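Sigma-C capsid protein (PDB 2VRS) forms the homotrimeric fibre with which avian reovirus attaches to host cells, and also induces apoptosis. Local coordinates at residues E79-W87 and I141-V149. Residues are numbered along the deposited sequence; the frame is centred on the assembly and turned at random.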
loop_
_atom_site.group_PDB
_atom_site.type_symbol
_atom_site.label_atom_id
_atom_site.label_comp_id
_atom_site.label_asym_id
_atom_site.label_seq_id
_atom_site.Cartn_x
_atom_site.Cartn_y
_atom_site.Cartn_z
ATOM N N GLU C 79 0.803 10.896 -10.575
ATOM C CA GLU C 79 0.236 12.181 -10.147
ATOM C C GLU C 79 -1.219 12.047 -9.676
ATOM O O GLU C 79 -2.054 11.448 -10.346
ATOM C CB GLU C 79 0.285 13.205 -11.287
ATOM C CG GLU C 79 1.725 13.494 -11.664
ATOM C CD GLU C 79 1.871 14.778 -12.468
ATOM O OE1 GLU C 79 0.976 15.049 -13.278
ATOM O OE2 GLU C 79 2.866 15.511 -12.278
ATOM N N ALA C 80 -1.513 12.676 -8.536
ATOM C CA ALA C 80 -2.889 12.895 -8.108
ATOM C C ALA C 80 -3.620 13.820 -9.082
ATOM O O ALA C 80 -2.995 14.607 -9.836
ATOM C CB ALA C 80 -2.889 13.464 -6.652
ATOM N N GLN C 81 -4.940 13.749 -9.043
ATOM C CA GLN C 81 -5.790 14.617 -9.837
ATOM C C GLN C 81 -6.991 15.035 -9.029
ATOM O O GLN C 81 -7.510 14.266 -8.225
ATOM C CB GLN C 81 -6.400 13.843 -11.026
ATOM C CG GLN C 81 -5.481 13.196 -11.978
ATOM C CD GLN C 81 -6.272 12.308 -12.928
ATOM O OE1 GLN C 81 -6.132 11.084 -12.902
ATOM N NE2 GLN C 81 -7.132 12.921 -13.734
ATOM N N LEU C 82 -7.472 16.239 -9.319
ATOM C CA LEU C 82 -8.747 16.668 -8.805
ATOM C C LEU C 82 -9.653 16.831 -10.031
ATOM O O LEU C 82 -9.572 17.837 -10.760
ATOM C CB LEU C 82 -8.635 18.003 -8.014
ATOM C CG LEU C 82 -9.953 18.425 -7.296
ATOM C CD1 LEU C 82 -10.359 17.430 -6.137
ATOM C CD2 LEU C 82 -9.852 19.818 -6.719
ATOM N N MET C 83 -10.515 15.847 -10.244
ATOM C CA MET C 83 -11.491 15.868 -11.338
ATOM C C MET C 83 -12.746 16.628 -10.953
ATOM O O MET C 83 -13.239 16.514 -9.837
ATOM C CB MET C 83 -11.889 14.454 -11.707
ATOM C CG MET C 83 -10.772 13.594 -12.162
ATOM S SD MET C 83 -11.502 11.969 -12.464
ATOM C CE MET C 83 -10.089 11.096 -13.023
ATOM N N GLN C 84 -13.285 17.401 -11.892
ATOM C CA GLN C 84 -14.506 18.182 -11.634
ATOM C C GLN C 84 -15.464 17.869 -12.795
ATOM O O GLN C 84 -15.109 18.020 -13.978
ATOM C CB GLN C 84 -14.196 19.678 -11.600
ATOM C CG GLN C 84 -13.185 20.038 -10.525
ATOM C CD GLN C 84 -12.797 21.487 -10.609
ATOM O OE1 GLN C 84 -11.624 21.821 -10.753
ATOM N NE2 GLN C 84 -13.789 22.361 -10.549
ATOM N N PHE C 85 -16.629 17.337 -12.453
ATOM C CA PHE C 85 -17.665 17.052 -13.449
ATOM C C PHE C 85 -19.071 17.136 -12.860
ATOM O O PHE C 85 -19.251 17.300 -11.647
ATOM C CB PHE C 85 -17.389 15.693 -14.100
ATOM C CG PHE C 85 -17.204 14.557 -13.105
ATOM C CD1 PHE C 85 -18.311 13.849 -12.635
ATOM C CD2 PHE C 85 -15.927 14.187 -12.670
ATOM C CE1 PHE C 85 -18.136 12.783 -11.724
ATOM C CE2 PHE C 85 -15.740 13.114 -11.758
ATOM C CZ PHE C 85 -16.846 12.428 -11.286
ATOM N N ARG C 86 -20.075 17.005 -13.720
ATOM C CA ARG C 86 -21.461 16.962 -13.287
ATOM C C ARG C 86 -22.031 15.550 -13.408
ATOM O O ARG C 86 -21.739 14.824 -14.369
ATOM C CB ARG C 86 -22.281 17.983 -14.101
ATOM C CG ARG C 86 -21.770 19.426 -13.907
ATOM C CD ARG C 86 -22.281 20.003 -12.602
ATOM N NE ARG C 86 -23.492 20.809 -12.780
ATOM C CZ ARG C 86 -24.740 20.334 -12.836
ATOM N NH1 ARG C 86 -24.979 19.027 -12.744
ATOM N NH2 ARG C 86 -25.759 21.176 -12.992
ATOM N N TRP C 87 -22.848 15.169 -12.439
ATOM C CA TRP C 87 -23.370 13.785 -12.419
ATOM C C TRP C 87 -24.850 13.839 -12.130
ATOM O O TRP C 87 -25.267 14.416 -11.109
ATOM C CB TRP C 87 -22.675 12.991 -11.297
ATOM C CG TRP C 87 -22.630 11.531 -11.495
ATOM C CD1 TRP C 87 -23.486 10.767 -12.244
ATOM C CD2 TRP C 87 -21.676 10.627 -10.915
ATOM N NE1 TRP C 87 -23.120 9.427 -12.170
ATOM C CE2 TRP C 87 -21.998 9.325 -11.377
ATOM C CE3 TRP C 87 -20.553 10.798 -10.064
ATOM C CZ2 TRP C 87 -21.244 8.191 -11.019
ATOM C CZ3 TRP C 87 -19.798 9.655 -9.699
ATOM C CH2 TRP C 87 -20.138 8.379 -10.188
ATOM N N ILE C 141 -17.862 12.818 -19.609
ATOM C CA ILE C 141 -17.039 11.772 -19.000
ATOM C C ILE C 141 -15.563 12.187 -18.925
ATOM O O ILE C 141 -15.006 12.624 -19.923
ATOM C CB ILE C 141 -17.168 10.434 -19.809
ATOM C CG1 ILE C 141 -18.645 10.047 -20.052
ATOM C CG2 ILE C 141 -16.408 9.306 -19.123
ATOM C CD1 ILE C 141 -19.290 9.120 -18.997
ATOM N N PRO C 142 -14.944 12.109 -17.725
ATOM C CA PRO C 142 -13.496 12.325 -17.626
ATOM C C PRO C 142 -12.730 11.309 -18.473
ATOM O O PRO C 142 -13.179 10.160 -18.606
ATOM C CB PRO C 142 -13.209 12.076 -16.139
ATOM C CG PRO C 142 -14.494 12.380 -15.462
ATOM C CD PRO C 142 -15.535 11.849 -16.400
ATOM N N SER C 143 -11.601 11.736 -19.047
ATOM C CA SER C 143 -10.698 10.823 -19.774
ATOM C C SER C 143 -10.239 9.668 -18.894
ATOM O O SER C 143 -10.360 8.503 -19.278
ATOM C CB SER C 143 -9.482 11.572 -20.331
ATOM O OG SER C 143 -9.707 11.925 -21.677
ATOM N N ASP C 144 -9.738 9.996 -17.696
ATOM C CA ASP C 144 -9.230 8.966 -16.769
ATOM C C ASP C 144 -10.351 8.200 -16.032
ATOM O O ASP C 144 -10.388 8.176 -14.762
ATOM C CB ASP C 144 -8.216 9.556 -15.770
ATOM C CG ASP C 144 -6.910 9.976 -16.427
ATOM O OD1 ASP C 144 -6.722 9.753 -17.646
ATOM O OD2 ASP C 144 -6.052 10.523 -15.706
ATOM N N LEU C 145 -11.209 7.531 -16.814
ATOM C CA LEU C 145 -12.340 6.726 -16.236
ATOM C C LEU C 145 -11.968 5.641 -15.209
ATOM O O LEU C 145 -12.778 5.299 -14.308
ATOM C CB LEU C 145 -13.218 6.121 -17.342
ATOM C CG LEU C 145 -14.720 5.996 -17.047
ATOM C CD1 LEU C 145 -15.323 7.266 -16.406
ATOM C CD2 LEU C 145 -15.484 5.637 -18.300
ATOM N N ALA C 146 -10.750 5.124 -15.318
ATOM C CA ALA C 146 -10.303 4.052 -14.450
ATOM C C ALA C 146 -10.328 4.506 -12.998
ATOM O O ALA C 146 -10.511 3.694 -12.110
ATOM C CB ALA C 146 -8.925 3.608 -14.829
ATOM N N ARG C 147 -10.190 5.812 -12.777
ATOM C CA ARG C 147 -10.146 6.338 -11.363
ATOM C C ARG C 147 -11.522 6.393 -10.711
ATOM O O ARG C 147 -11.615 6.770 -9.534
ATOM C CB ARG C 147 -9.528 7.725 -11.299
ATOM C CG ARG C 147 -8.112 7.823 -11.926
ATOM C CD ARG C 147 -6.987 7.445 -10.976
ATOM N NE ARG C 147 -7.076 6.075 -10.445
ATOM C CZ ARG C 147 -6.691 4.967 -11.080
ATOM N NH1 ARG C 147 -6.187 5.022 -12.312
ATOM N NH2 ARG C 147 -6.829 3.792 -10.471
ATOM N N LEU C 148 -12.576 6.064 -11.466
ATOM C CA LEU C 148 -13.949 6.180 -10.964
ATOM C C LEU C 148 -14.589 4.807 -10.853
ATOM O O LEU C 148 -15.795 4.674 -10.628
ATOM C CB LEU C 148 -14.807 7.068 -11.900
ATOM C CG LEU C 148 -14.245 8.470 -12.191
ATOM C CD1 LEU C 148 -15.216 9.254 -13.073
ATOM C CD2 LEU C 148 -13.939 9.201 -10.884
ATOM N N VAL C 149 -13.774 3.785 -11.087
ATOM C CA VAL C 149 -14.206 2.380 -11.007
ATOM C C VAL C 149 -13.548 1.696 -9.806
ATOM O O VAL C 149 -12.317 1.655 -9.691
ATOM C CB VAL C 149 -13.832 1.578 -12.313
ATOM C CG1 VAL C 149 -14.309 0.139 -12.180
ATOM C CG2 VAL C 149 -14.512 2.219 -13.540
#
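Met83, Pro142 and Leu148 meet where a loop with a short 3-10 turn closes over one face of a strand in the beta-barrel head of the fibre, an example of a connecting loop that packs its apolar side chains against a strand of its own barrel. Residues 81-87 belong to strand 81-92, and residues 141-149 to the long connection between strand 128-134 and helix 152-155. Met83 is central. With CG anti to its carbonyl carbon (chi1 -60°) and the chain extended beyond, the thioether runs straight out of the strand into the loop. Its SD lies 4.0 Å from CD2 of Leu148 and 4.1 Å from CB of Pro142, whose ring lies roughly crosswise to the methionine chain. The terminal CE reaches deeper, in van der Waals contact 3.4 Å from the backbone O of Asp144, the oxygen that accepts the N-H of Arg147 within the loop. Two residues along, the Phe85 ring is met obliquely by CG of Pro142, 3.6 Å from CD2, while CD1 of Leu148 approaches CZ at 4.0 Å. Leu148 thus divides its methyls between the sulfur and the aromatic ring. Trp87 adds CE3 at the ring's edge, and Ile138 also packs on Phe85. Arg147 gives the strand its aliphatic part; its chain bends away, and NH2 hydrogen-bonds OG1 of Thr211, with Tyr65 in cation-pi contact. Ahead of those bends, CB of Arg147 lies 3.8 Å from CE of Met83.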